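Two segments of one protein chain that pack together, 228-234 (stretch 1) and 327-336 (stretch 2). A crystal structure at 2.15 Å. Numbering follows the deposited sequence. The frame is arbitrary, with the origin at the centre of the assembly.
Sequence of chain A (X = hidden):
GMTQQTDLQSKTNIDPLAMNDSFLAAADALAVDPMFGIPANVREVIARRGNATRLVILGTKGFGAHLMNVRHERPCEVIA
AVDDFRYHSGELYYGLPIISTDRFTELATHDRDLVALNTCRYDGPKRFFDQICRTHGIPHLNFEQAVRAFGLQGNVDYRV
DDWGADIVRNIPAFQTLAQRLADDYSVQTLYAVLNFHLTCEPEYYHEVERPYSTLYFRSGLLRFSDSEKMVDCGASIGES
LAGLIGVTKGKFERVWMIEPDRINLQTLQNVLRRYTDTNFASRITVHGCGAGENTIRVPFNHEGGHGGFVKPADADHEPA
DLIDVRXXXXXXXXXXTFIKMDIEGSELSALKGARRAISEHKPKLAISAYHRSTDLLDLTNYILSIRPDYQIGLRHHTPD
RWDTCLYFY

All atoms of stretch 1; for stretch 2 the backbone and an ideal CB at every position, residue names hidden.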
ATOM      1  N   GLU A 228     -21.800  24.648 -22.624  1.00 29.27           N
ATOM      2  CA  GLU A 228     -20.499  24.694 -23.264  1.00 29.96           C
ATOM      3  C   GLU A 228     -20.395  23.640 -24.365  1.00 27.42           C
ATOM      4  O   GLU A 228     -21.011  22.594 -24.274  1.00 24.29           O
ATOM      5  CB  GLU A 228     -19.399  24.497 -22.229  1.00 28.65           C
ATOM      6  CG  GLU A 228     -19.325  25.644 -21.186  1.00 28.02           C
ATOM      7  CD  GLU A 228     -18.563  26.861 -21.665  1.00 30.88           C
ATOM      8  OE1 GLU A 228     -17.741  26.742 -22.597  1.00 31.17           O
ATOM      9  OE2 GLU A 228     -18.728  27.949 -21.069  1.00 35.56           O
ATOM     10  N   LYS A 229     -19.602  23.972 -25.382  1.00 25.72           N
ATOM     11  CA  LYS A 229     -19.254  23.103 -26.496  1.00 28.77           C
ATOM     12  C   LYS A 229     -17.735  23.113 -26.506  1.00 29.60           C
ATOM     13  O   LYS A 229     -17.092  24.094 -26.930  1.00 27.57           O
ATOM     14  CB  LYS A 229     -19.881  23.575 -27.823  1.00 28.49           C
ATOM     15  CG  LYS A 229     -21.448  23.554 -27.827  1.00 29.24           C
ATOM     16  CD  LYS A 229     -22.037  24.344 -29.021  1.00 28.62           C
ATOM     17  CE  LYS A 229     -23.577  24.215 -29.111  1.00 37.36           C
ATOM     18  NZ  LYS A 229     -24.264  25.091 -30.155  1.00 29.89           N
HETATM   19  N   MSE A 230     -17.175  22.035 -25.961  1.00 30.00           N
HETATM   20  CA  MSE A 230     -15.727  21.896 -25.777  1.00 28.36           C
HETATM   21  C   MSE A 230     -14.982  20.995 -26.765  1.00 28.94           C
HETATM   22  O   MSE A 230     -15.377  19.833 -26.982  1.00 28.16           O
HETATM   23  CB  MSE A 230     -15.454  21.328 -24.352  1.00 31.16           C
HETATM   24  CG  MSE A 230     -14.026  21.207 -24.062  1.00 19.88           C
HETATM   25 SE   MSE A 230     -13.449  20.676 -22.315  0.75 22.43          SE
HETATM   26  CE  MSE A 230     -14.170  19.053 -22.123  1.00 29.21           C
ATOM     27  N   VAL A 231     -13.913  21.546 -27.354  1.00 28.76           N
ATOM     28  CA  VAL A 231     -12.978  20.763 -28.148  1.00 27.39           C
ATOM     29  C   VAL A 231     -11.887  20.387 -27.131  1.00 28.54           C
ATOM     30  O   VAL A 231     -11.169  21.243 -26.569  1.00 28.17           O
ATOM     31  CB  VAL A 231     -12.396  21.537 -29.359  1.00 28.46           C
ATOM     32  CG1 VAL A 231     -11.384  20.693 -30.134  1.00 27.12           C
ATOM     33  CG2 VAL A 231     -13.519  22.006 -30.280  1.00 29.99           C
ATOM     34  N   ASP A 232     -11.820  19.092 -26.850  1.00 28.51           N
ATOM     35  CA  ASP A 232     -10.831  18.529 -25.924  1.00 26.72           C
ATOM     36  C   ASP A 232      -9.718  17.952 -26.808  1.00 26.58           C
ATOM     37  O   ASP A 232      -9.723  16.780 -27.202  1.00 24.98           O
ATOM     38  CB  ASP A 232     -11.517  17.496 -25.050  1.00 26.51           C
ATOM     39  CG  ASP A 232     -10.593  16.825 -24.084  1.00 34.17           C
ATOM     40  OD1 ASP A 232      -9.378  17.109 -24.086  1.00 39.44           O
ATOM     41  OD2 ASP A 232     -11.108  15.974 -23.333  1.00 34.12           O
ATOM     42  N   CYS A 233      -8.748  18.810 -27.107  1.00 30.37           N
ATOM     43  CA  CYS A 233      -7.673  18.486 -28.014  1.00 33.10           C
ATOM     44  C   CYS A 233      -6.507  17.923 -27.199  1.00 34.17           C
ATOM     45  O   CYS A 233      -5.898  18.639 -26.390  1.00 36.70           O
ATOM     46  CB  CYS A 233      -7.333  19.755 -28.823  1.00 32.19           C
ATOM     47  SG  CYS A 233      -6.225  19.503 -30.153  1.00 44.91           S
ATOM     48  N   GLY A 234      -6.221  16.639 -27.426  1.00 29.92           N
ATOM     49  CA  GLY A 234      -5.248  15.854 -26.656  1.00 29.30           C
ATOM     50  C   GLY A 234      -6.010  15.326 -25.437  1.00 28.47           C
ATOM     51  O   GLY A 234      -5.645  15.598 -24.301  1.00 30.01           O
ATOM     52  N   UNK A 327      -7.565  18.914 -39.364  1.00 22.76           N
ATOM     53  CA  UNK A 327      -7.758  20.181 -38.687  1.00 28.18           C
ATOM     54  C   UNK A 327      -9.046  20.173 -37.852  1.00 27.14           C
ATOM     55  O   UNK A 327     -10.025  19.556 -38.257  1.00 23.54           O
ATOM     56  CB  UNK A 327      -7.791  21.321 -39.707  1.00 28.18           C
ATOM     57  N   UNK A 328      -9.006  20.857 -36.711  1.00 28.70           N
ATOM     58  CA  UNK A 328     -10.160  20.998 -35.791  1.00 29.13           C
ATOM     59  C   UNK A 328     -11.438  21.492 -36.482  1.00 27.90           C
ATOM     60  O   UNK A 328     -12.510  20.970 -36.209  1.00 27.17           O
ATOM     61  CB  UNK A 328      -9.801  21.966 -34.662  1.00 29.13           C
ATOM     62  N   UNK A 329     -11.301  22.493 -37.352  1.00 24.87           N
ATOM     63  CA  UNK A 329     -12.402  23.060 -38.109  1.00 27.10           C
ATOM     64  C   UNK A 329     -13.128  21.991 -38.939  1.00 26.83           C
ATOM     65  O   UNK A 329     -14.304  22.109 -39.191  1.00 27.58           O
ATOM     66  CB  UNK A 329     -11.887  24.177 -39.019  1.00 27.10           C
ATOM     67  N   UNK A 330     -12.425  20.970 -39.394  1.00 31.96           N
ATOM     68  CA  UNK A 330     -13.080  19.848 -40.158  1.00 31.19           C
ATOM     69  C   UNK A 330     -13.613  18.741 -39.238  1.00 25.66           C
ATOM     70  O   UNK A 330     -14.596  18.100 -39.549  1.00 26.94           O
ATOM     71  CB  UNK A 330     -12.087  19.232 -41.146  1.00 31.19           C
ATOM     72  N   UNK A 331     -12.968  18.527 -38.103  1.00 29.74           N
ATOM     73  CA  UNK A 331     -13.375  17.465 -37.145  1.00 28.26           C
ATOM     74  C   UNK A 331     -14.717  17.767 -36.487  1.00 29.04           C
ATOM     75  O   UNK A 331     -15.574  16.879 -36.355  1.00 32.26           O
ATOM     76  CB  UNK A 331     -12.310  17.292 -36.060  1.00 28.26           C
ATOM     77  N   UNK A 332     -14.876  19.011 -36.040  1.00 27.43           N
ATOM     78  CA  UNK A 332     -16.090  19.459 -35.351  1.00 27.16           C
ATOM     79  C   UNK A 332     -17.179  19.856 -36.332  1.00 29.34           C
ATOM     80  O   UNK A 332     -16.896  20.061 -37.523  1.00 26.55           O
ATOM     81  CB  UNK A 332     -15.773  20.637 -34.427  1.00 27.16           C
ATOM     82  N   UNK A 333     -18.420  19.940 -35.831  1.00 28.01           N
ATOM     83  CA  UNK A 333     -19.575  20.244 -36.664  1.00 31.76           C
ATOM     84  C   UNK A 333     -20.434  21.361 -36.086  1.00 30.75           C
ATOM     85  O   UNK A 333     -21.600  21.459 -36.410  1.00 31.02           O
ATOM     86  CB  UNK A 333     -20.425  18.986 -36.853  1.00 31.76           C
ATOM     87  N   UNK A 334     -19.838  22.203 -35.251  1.00 29.92           N
ATOM     88  CA  UNK A 334     -20.547  23.288 -34.630  1.00 28.07           C
ATOM     89  C   UNK A 334     -19.498  24.255 -34.100  1.00 31.36           C
ATOM     90  O   UNK A 334     -18.304  23.930 -34.004  1.00 32.50           O
ATOM     91  CB  UNK A 334     -21.482  22.793 -33.525  1.00 28.07           C
ATOM     92  N   UNK A 335     -19.962  25.452 -33.782  1.00 29.67           N
ATOM     93  CA  UNK A 335     -19.164  26.489 -33.221  1.00 28.67           C
ATOM     94  C   UNK A 335     -18.869  26.158 -31.745  1.00 32.79           C
ATOM     95  O   UNK A 335     -19.810  25.940 -30.936  1.00 31.51           O
ATOM     96  CB  UNK A 335     -19.867  27.840 -33.367  1.00 28.67           C
ATOM     97  N   UNK A 336     -17.560  26.057 -31.394  1.00 31.72           N
ATOM     98  CA  UNK A 336     -17.226  25.778 -30.007  1.00 32.23           C
ATOM     99  C   UNK A 336     -17.235  27.038 -29.147  1.00 30.54           C
ATOM    100  O   UNK A 336     -17.163  28.164 -29.650  1.00 30.84           O
ATOM    101  CB  UNK A 336     -15.855  25.104 -29.927  1.00 32.23           C
TER

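Position 327 lies right before a helix, with phi/psi of -79/145, and nothing of stretch 1 comes within 5.5 Å of its ideal CB. Small polar N-cap residues or proline would suit. The residue is P327; its O accepts backbone hydrogen bonds from the N atoms of positions 330 (3.0 Å) and 331 (3.1 Å).

At 328 the helix begins (-52/-44), and CA-to-CB points toward stretch 1, with the ideal CB 5.0 Å from V231 CG1. The strand offers V231 and, farther along, the thiol of C233, an apolar surface at a distance that calls for a side chain longer than alanine: leucine, isoleucine or methionine. I328 (chi1 m, chi2 t) touches both, CG2 lying 4.1 Å from V231 CG1 and CD1 4.1 Å from C233 SG.

Positions 329, 330 and 331 continue the helix, and their ideal CBs find no atom of stretch 1 within 5.5 Å. Stretch 1 therefore sets little preference, and most helix-compatible residues would do. They are D329, D330 and I331; D329 is hydrogen-bonded elsewhere in the structure.

Position 332 is the first to leave helical angles (-84/163), although its N still donates to I328 O at 3.1 Å. CA-to-CB points toward the strand, and the ideal CB is 4.9 Å from V231 CG2. Valine, isoleucine or leucine would each add to the apolar patch. The residue is I332, whose CG2 packs 3.7 Å from V231 CG2.

Position 333 (-130/23) finds nothing of stretch 1 near its CB, so polar residues fit readily. It is D333.

At 334 the backbone is extended (-163/165), and CA-to-CB points toward K229, with K229 CD 4.8 Å from the ideal CB of 334. K229 has chi2 through chi4 all t, so its ammonium is carried out along this side; an acid would pair with it, while asparagine or glutamine could accept a hydrogen bond. D334 places OD2 2.8 Å from K229 NZ, forming a salt bridge with a hydrogen bond. Its OD1 accepts from the N of the next residue at 2.8 Å, which helps hold the carboxylate.

Position 335 points sideways, with no stretch 1 atom within 5.5 Å of its ideal CB, so many side chains are possible. A335 contributes mainly through its backbone: its O lies 3.3 Å from K229 CD.

At 336 the ideal CB, directed sideways, is 3.4 Å from K229 O and 3.9 Å from V231 CG2. Phi of -83° admits proline; alanine or valine is also plausible. P336 CB lies 3.9 Å from V231 CG2, so this methyl touches both P336 and I332.

Stretch 2, residues 327-336: PIDDIIDDAP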
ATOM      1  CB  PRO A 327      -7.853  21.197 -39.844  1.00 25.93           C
ATOM      2  CG  PRO A 327      -8.437  20.418 -40.941  1.00 26.46           C
ATOM      3  CD  PRO A 327      -7.912  19.011 -40.789  1.00 23.87           C
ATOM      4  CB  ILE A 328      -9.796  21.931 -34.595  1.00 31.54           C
ATOM      5  CG1 ILE A 328      -8.872  21.182 -33.638  1.00 25.98           C
ATOM      6  CG2 ILE A 328     -11.049  22.384 -33.804  1.00 28.48           C
ATOM      7  CD1 ILE A 328      -8.055  22.053 -32.717  1.00 28.39           C
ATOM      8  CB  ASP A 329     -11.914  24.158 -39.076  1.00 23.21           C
ATOM      9  CG  ASP A 329     -11.494  25.443 -38.383  1.00 29.58           C
ATOM     10  OD1 ASP A 329     -11.975  25.728 -37.279  1.00 28.49           O
ATOM     11  OD2 ASP A 329     -10.703  26.202 -38.983  1.00 29.64           O
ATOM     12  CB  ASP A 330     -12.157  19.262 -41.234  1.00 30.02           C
ATOM     13  CG  ASP A 330     -12.909  18.376 -42.231  1.00 33.19           C
ATOM     14  OD1 ASP A 330     -13.938  18.819 -42.787  1.00 39.37           O
ATOM     15  OD2 ASP A 330     -12.459  17.242 -42.480  1.00 31.45           O
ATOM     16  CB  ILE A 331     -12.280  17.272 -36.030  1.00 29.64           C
ATOM     17  CG1 ILE A 331     -10.973  16.745 -36.629  1.00 27.21           C
ATOM     18  CG2 ILE A 331     -12.772  16.324 -34.913  1.00 29.31           C
ATOM     19  CD1 ILE A 331      -9.728  16.848 -35.697  1.00 26.37           C
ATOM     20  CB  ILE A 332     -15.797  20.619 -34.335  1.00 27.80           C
ATOM     21  CG1 ILE A 332     -15.426  21.944 -35.004  1.00 31.51           C
ATOM     22  CG2 ILE A 332     -14.724  20.189 -33.330  1.00 27.32           C
ATOM     23  CD1 ILE A 332     -14.991  23.016 -34.008  1.00 28.92           C
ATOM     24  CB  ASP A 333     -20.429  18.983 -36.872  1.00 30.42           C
ATOM     25  CG  ASP A 333     -20.874  18.350 -35.550  1.00 35.68           C
ATOM     26  OD1 ASP A 333     -20.527  18.854 -34.450  1.00 31.65           O
ATOM     27  OD2 ASP A 333     -21.594  17.345 -35.619  1.00 31.84           O
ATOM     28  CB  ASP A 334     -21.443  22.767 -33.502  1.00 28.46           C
ATOM     29  CG  ASP A 334     -22.557  23.752 -33.110  1.00 33.64           C
ATOM     30  OD1 ASP A 334     -22.650  24.852 -33.696  1.00 29.34           O
ATOM     31  OD2 ASP A 334     -23.349  23.427 -32.204  1.00 33.86           O
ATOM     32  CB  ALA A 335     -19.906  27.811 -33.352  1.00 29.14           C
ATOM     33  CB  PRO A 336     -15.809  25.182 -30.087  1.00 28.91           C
ATOM     34  CG  PRO A 336     -15.196  25.812 -31.260  1.00 30.92           C
ATOM     35  CD  PRO A 336     -16.345  26.170 -32.230  1.00 32.55           C
TER
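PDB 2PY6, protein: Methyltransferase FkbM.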